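Local coordinates for protein quinone oxidoreductase 1 (Escherichia coli, PDB 1QOR) that catalyses the NADPH-dependent one-electron reduction of quinones to semiquinones, working as a homodimer of the zinc-containing alcohol dehydrogenase family, at residues Ala24-Ile38 and Ala94-Ala106. Sequence-based numbering, arbitrary orientation.
Sequences ADPAENEIQVENKAI and AYSSVHNIIADKA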
loop_
_atom_site.group_PDB
_atom_site.type_symbol
_atom_site.label_atom_id
_atom_site.label_comp_id
_atom_site.label_asym_id
_atom_site.label_seq_id
_atom_site.Cartn_x
_atom_site.Cartn_y
_atom_site.Cartn_z
ATOM N N ALA A 24 8.286 -30.497 -28.741
ATOM C CA ALA A 24 7.429 -30.168 -29.860
ATOM C C ALA A 24 8.070 -28.960 -30.530
ATOM O O ALA A 24 8.847 -28.234 -29.910
ATOM C CB ALA A 24 6.061 -29.789 -29.355
ATOM N N ASP A 25 7.755 -28.734 -31.794
ATOM C CA ASP A 25 8.289 -27.581 -32.489
ATOM C C ASP A 25 7.574 -26.350 -31.962
ATOM O O ASP A 25 6.448 -26.448 -31.491
ATOM C CB ASP A 25 8.077 -27.746 -33.992
ATOM C CG ASP A 25 9.027 -28.770 -34.594
ATOM O OD1 ASP A 25 9.694 -29.496 -33.812
ATOM O OD2 ASP A 25 9.119 -28.827 -35.840
ATOM N N PRO A 26 8.225 -25.179 -31.997
ATOM C CA PRO A 26 7.562 -23.975 -31.488
ATOM C C PRO A 26 6.316 -23.502 -32.247
ATOM O O PRO A 26 6.097 -23.863 -33.399
ATOM C CB PRO A 26 8.681 -22.924 -31.535
ATOM C CG PRO A 26 9.541 -23.385 -32.623
ATOM C CD PRO A 26 9.607 -24.872 -32.391
ATOM N N ALA A 27 5.470 -22.749 -31.552
ATOM C CA ALA A 27 4.294 -22.172 -32.145
ATOM C C ALA A 27 4.866 -21.066 -33.028
ATOM O O ALA A 27 6.053 -20.759 -32.952
ATOM C CB ALA A 27 3.415 -21.590 -31.081
ATOM N N GLU A 28 4.023 -20.432 -33.832
ATOM C CA GLU A 28 4.469 -19.377 -34.745
ATOM C C GLU A 28 5.197 -18.212 -34.076
ATOM O O GLU A 28 6.047 -17.577 -34.706
ATOM C CB GLU A 28 3.283 -18.832 -35.546
ATOM N N ASN A 29 4.835 -17.917 -32.828
ATOM C CA ASN A 29 5.435 -16.815 -32.071
ATOM C C ASN A 29 6.448 -17.255 -30.981
ATOM O O ASN A 29 6.815 -16.468 -30.112
ATOM C CB ASN A 29 4.315 -15.956 -31.449
ATOM C CG ASN A 29 3.429 -16.745 -30.448
ATOM O OD1 ASN A 29 3.441 -17.985 -30.408
ATOM N ND2 ASN A 29 2.659 -16.018 -29.644
ATOM N N GLU A 30 6.918 -18.492 -31.061
ATOM C CA GLU A 30 7.852 -19.048 -30.099
ATOM C C GLU A 30 9.213 -19.398 -30.706
ATOM O O GLU A 30 9.387 -19.413 -31.917
ATOM C CB GLU A 30 7.272 -20.343 -29.510
ATOM C CG GLU A 30 5.914 -20.198 -28.835
ATOM C CD GLU A 30 5.437 -21.482 -28.141
ATOM O OE1 GLU A 30 5.762 -22.596 -28.608
ATOM O OE2 GLU A 30 4.721 -21.372 -27.121
ATOM N N ILE A 31 10.178 -19.693 -29.845
ATOM C CA ILE A 31 11.512 -20.126 -30.263
ATOM C C ILE A 31 11.733 -21.354 -29.378
ATOM O O ILE A 31 11.065 -21.502 -28.342
ATOM C CB ILE A 31 12.620 -19.078 -29.939
ATOM C CG1 ILE A 31 12.666 -18.778 -28.422
ATOM C CG2 ILE A 31 12.414 -17.841 -30.773
ATOM C CD1 ILE A 31 13.745 -17.804 -27.945
ATOM N N GLN A 32 12.591 -22.267 -29.814
ATOM C CA GLN A 32 12.903 -23.449 -29.036
ATOM C C GLN A 32 14.336 -23.264 -28.580
ATOM O O GLN A 32 15.211 -22.954 -29.405
ATOM C CB GLN A 32 12.822 -24.673 -29.906
ATOM C CG GLN A 32 13.371 -25.899 -29.244
ATOM C CD GLN A 32 12.902 -27.132 -29.962
ATOM O OE1 GLN A 32 11.692 -27.430 -29.976
ATOM N NE2 GLN A 32 13.835 -27.845 -30.603
ATOM N N VAL A 33 14.602 -23.525 -27.305
ATOM C CA VAL A 33 15.944 -23.322 -26.761
ATOM C C VAL A 33 16.526 -24.549 -26.115
ATOM O O VAL A 33 15.838 -25.264 -25.394
ATOM C CB VAL A 33 15.926 -22.163 -25.715
ATOM C CG1 VAL A 33 17.248 -22.030 -24.985
ATOM C CG2 VAL A 33 15.528 -20.857 -26.394
ATOM N N GLU A 34 17.764 -24.857 -26.457
ATOM C CA GLU A 34 18.425 -25.983 -25.829
ATOM C C GLU A 34 19.057 -25.307 -24.610
ATOM O O GLU A 34 19.968 -24.456 -24.767
ATOM C CB GLU A 34 19.538 -26.527 -26.702
ATOM C CG GLU A 34 19.135 -27.233 -27.971
ATOM C CD GLU A 34 20.379 -27.552 -28.797
ATOM O OE1 GLU A 34 21.255 -28.329 -28.311
ATOM O OE2 GLU A 34 20.522 -26.953 -29.896
ATOM N N ASN A 35 18.578 -25.656 -23.417
ATOM C CA ASN A 35 19.049 -25.040 -22.189
ATOM C C ASN A 35 20.441 -25.501 -21.788
ATOM O O ASN A 35 20.736 -26.682 -21.845
ATOM C CB ASN A 35 18.032 -25.261 -21.066
ATOM C CG ASN A 35 16.709 -24.473 -21.286
ATOM O OD1 ASN A 35 15.664 -24.867 -20.769
ATOM N ND2 ASN A 35 16.759 -23.379 -22.030
ATOM N N LYS A 36 21.294 -24.541 -21.423
ATOM C CA LYS A 36 22.697 -24.784 -21.001
ATOM C C LYS A 36 22.830 -24.584 -19.503
ATOM O O LYS A 36 23.651 -25.232 -18.847
ATOM C CB LYS A 36 23.635 -23.794 -21.684
ATOM C CG LYS A 36 23.571 -23.833 -23.204
ATOM C CD LYS A 36 24.043 -25.181 -23.620
ATOM C CE LYS A 36 23.957 -25.376 -25.091
ATOM N NZ LYS A 36 24.394 -26.790 -25.358
ATOM N N ALA A 37 22.047 -23.642 -18.979
ATOM C CA ALA A 37 22.028 -23.351 -17.546
ATOM C C ALA A 37 20.577 -22.976 -17.179
ATOM O O ALA A 37 19.919 -22.253 -17.923
ATOM C CB ALA A 37 23.015 -22.218 -17.206
ATOM N N ILE A 38 20.103 -23.474 -16.040
ATOM C CA ILE A 38 18.727 -23.257 -15.570
ATOM C C ILE A 38 18.719 -22.585 -14.183
ATOM O O ILE A 38 19.336 -23.093 -13.242
ATOM C CB ILE A 38 17.991 -24.655 -15.441
ATOM C CG1 ILE A 38 18.038 -25.402 -16.788
ATOM C CG2 ILE A 38 16.525 -24.496 -14.917
ATOM C CD1 ILE A 38 17.616 -26.865 -16.695
ATOM N N ALA A 94 10.885 -24.587 -17.561
ATOM C CA ALA A 94 12.301 -24.258 -17.815
ATOM C C ALA A 94 13.257 -25.302 -17.220
ATOM O O ALA A 94 14.425 -25.362 -17.641
ATOM C CB ALA A 94 12.644 -22.871 -17.336
ATOM N N TYR A 95 12.786 -26.094 -16.241
ATOM C CA TYR A 95 13.602 -27.178 -15.665
ATOM C C TYR A 95 13.575 -28.298 -16.729
ATOM O O TYR A 95 12.876 -29.332 -16.562
ATOM C CB TYR A 95 12.988 -27.751 -14.382
ATOM C CG TYR A 95 13.247 -27.023 -13.077
ATOM C CD1 TYR A 95 13.498 -25.644 -13.037
ATOM C CD2 TYR A 95 13.164 -27.705 -11.871
ATOM C CE1 TYR A 95 13.650 -24.978 -11.821
ATOM C CE2 TYR A 95 13.299 -27.049 -10.653
ATOM C CZ TYR A 95 13.540 -25.693 -10.646
ATOM O OH TYR A 95 13.611 -25.038 -9.448
ATOM N N SER A 96 14.290 -28.081 -17.831
ATOM C CA SER A 96 14.308 -29.025 -18.930
ATOM C C SER A 96 15.490 -28.726 -19.820
ATOM O O SER A 96 16.006 -27.590 -19.848
ATOM C CB SER A 96 13.040 -28.866 -19.751
ATOM O OG SER A 96 12.974 -27.560 -20.296
ATOM N N SER A 97 15.865 -29.711 -20.627
ATOM C CA SER A 97 16.982 -29.535 -21.534
ATOM C C SER A 97 16.578 -28.784 -22.800
ATOM O O SER A 97 17.414 -28.161 -23.430
ATOM C CB SER A 97 17.653 -30.887 -21.821
ATOM O OG SER A 97 16.759 -31.817 -22.404
ATOM N N VAL A 98 15.290 -28.757 -23.120
ATOM C CA VAL A 98 14.784 -28.051 -24.311
ATOM C C VAL A 98 13.428 -27.482 -23.902
ATOM O O VAL A 98 12.576 -28.216 -23.364
ATOM C CB VAL A 98 14.500 -29.032 -25.510
ATOM C CG1 VAL A 98 14.168 -28.264 -26.789
ATOM C CG2 VAL A 98 15.678 -29.988 -25.717
ATOM N N HIS A 99 13.189 -26.207 -24.190
ATOM C CA HIS A 99 11.929 -25.594 -23.807
ATOM C C HIS A 99 11.474 -24.627 -24.894
ATOM O O HIS A 99 12.297 -24.050 -25.603
ATOM C CB HIS A 99 12.106 -24.881 -22.439
ATOM C CG HIS A 99 10.812 -24.462 -21.781
ATOM N ND1 HIS A 99 9.683 -25.258 -21.762
ATOM C CD2 HIS A 99 10.484 -23.337 -21.096
ATOM C CE1 HIS A 99 8.722 -24.643 -21.093
ATOM N NE2 HIS A 99 9.182 -23.475 -20.678
ATOM N N ASN A 100 10.172 -24.521 -25.119
ATOM C CA ASN A 100 9.705 -23.560 -26.124
ATOM C C ASN A 100 9.258 -22.319 -25.347
ATOM O O ASN A 100 8.669 -22.445 -24.281
ATOM C CB ASN A 100 8.572 -24.131 -27.004
ATOM C CG ASN A 100 9.023 -25.311 -27.839
ATOM O OD1 ASN A 100 10.077 -25.287 -28.456
ATOM N ND2 ASN A 100 8.231 -26.358 -27.847
ATOM N N ILE A 101 9.551 -21.132 -25.870
ATOM C CA ILE A 101 9.242 -19.901 -25.174
ATOM C C ILE A 101 8.725 -18.839 -26.140
ATOM O O ILE A 101 9.200 -18.745 -27.274
ATOM C CB ILE A 101 10.571 -19.302 -24.482
ATOM C CG1 ILE A 101 11.201 -20.296 -23.525
ATOM C CG2 ILE A 101 10.276 -17.998 -23.727
ATOM C CD1 ILE A 101 12.350 -21.036 -24.142
ATOM N N ILE A 102 7.769 -18.031 -25.679
ATOM C CA ILE A 102 7.252 -16.922 -26.478
ATOM C C ILE A 102 8.481 -16.030 -26.666
ATOM O O ILE A 102 9.105 -15.614 -25.693
ATOM C CB ILE A 102 6.127 -16.119 -25.735
ATOM C CG1 ILE A 102 4.765 -16.794 -25.912
ATOM C CG2 ILE A 102 5.993 -14.717 -26.294
ATOM C CD1 ILE A 102 4.724 -18.248 -25.474
ATOM N N ALA A 103 8.808 -15.755 -27.921
ATOM C CA ALA A 103 9.956 -14.964 -28.298
ATOM C C ALA A 103 10.053 -13.541 -27.730
ATOM O O ALA A 103 11.150 -12.982 -27.672
ATOM C CB ALA A 103 10.103 -14.960 -29.813
ATOM N N ASP A 104 8.940 -12.916 -27.367
ATOM C CA ASP A 104 9.005 -11.560 -26.804
ATOM C C ASP A 104 9.537 -11.556 -25.405
ATOM O O ASP A 104 9.841 -10.503 -24.876
ATOM C CB ASP A 104 7.635 -10.925 -26.706
ATOM C CG ASP A 104 7.121 -10.472 -28.011
ATOM O OD1 ASP A 104 7.920 -10.308 -28.961
ATOM O OD2 ASP A 104 5.893 -10.282 -28.079
ATOM N N LYS A 105 9.505 -12.720 -24.775
ATOM C CA LYS A 105 9.959 -12.893 -23.422
ATOM C C LYS A 105 11.452 -13.222 -23.332
ATOM O O LYS A 105 11.969 -13.364 -22.232
ATOM C CB LYS A 105 9.178 -14.038 -22.762
ATOM C CG LYS A 105 7.664 -13.918 -22.794
ATOM C CD LYS A 105 7.178 -12.758 -21.974
ATOM N N ALA A 106 12.141 -13.385 -24.457
ATOM C CA ALA A 106 13.561 -13.731 -24.409
ATOM C C ALA A 106 14.470 -12.585 -24.816
ATOM O O ALA A 106 14.130 -11.799 -25.682
ATOM C CB ALA A 106 13.846 -14.941 -25.278
HETATM O O HOH W 1 6.459 -13.517 -29.650
HETATM O O HOH W 2 20.286 -28.986 -23.392
#
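The amide of Asn100 lies nearly coplanar with that of Gln32 (planes 22° apart), and the Glu30 carboxylate is turned 32° from the Asn100 amide. One face of the His99 ring carries Ala94 N, 3.7 Å above the plane and offset toward the rim; His99 NE2 is hydrogen-bonded to Ala91 O. In the Asn100 amide plane, ND2 donates to Ala24 O (2.9 Å), approaching from above the Ala24 carbonyl plane; CG stands anti to the carbonyl carbon (chi1 -64°), which swings the amide across to the loop 24-29. OD1 rests against Gln32 CB and the Pro26 ring. Replacing Asn100 by an alanine is likely to leave Ala24 O without this donor and the loop less firmly tied. Glu30 OE1 accepts the Ala27 N-H from above the carboxylate plane, probably bracing the type I turn 27-30. At the far end, Ile38 CG2 approaches Tyr95 CD1 obliquely (3.7 Å), and Tyr95 OH is hydrogen-bonded to Asp44, an NADP-binding residue. Between the Asn100 and Tyr95 ends, strands 30-35 and 98-102 run antiparallel: Ile31 pairs with Ile101 and Val33 with His99, each through two backbone bonds, extended by Ala103 N to Asn29 O (3.0 Å). Ile31 CG2 meets Ala103 CB (3.8 Å). Strand 65-72 flanks the other edge of 30-35 in the GroES-like domain's sheet. Ile31, Val33 and Ile101 make one face mainly apolar, though His99 shares it; Gln32, Glu34 and Asn100, with Val98 among them, make the other mostly polar. The backbone bonds set the register, while the Asn100 amide adds a side-chain tie likely to hold the loop against the strand.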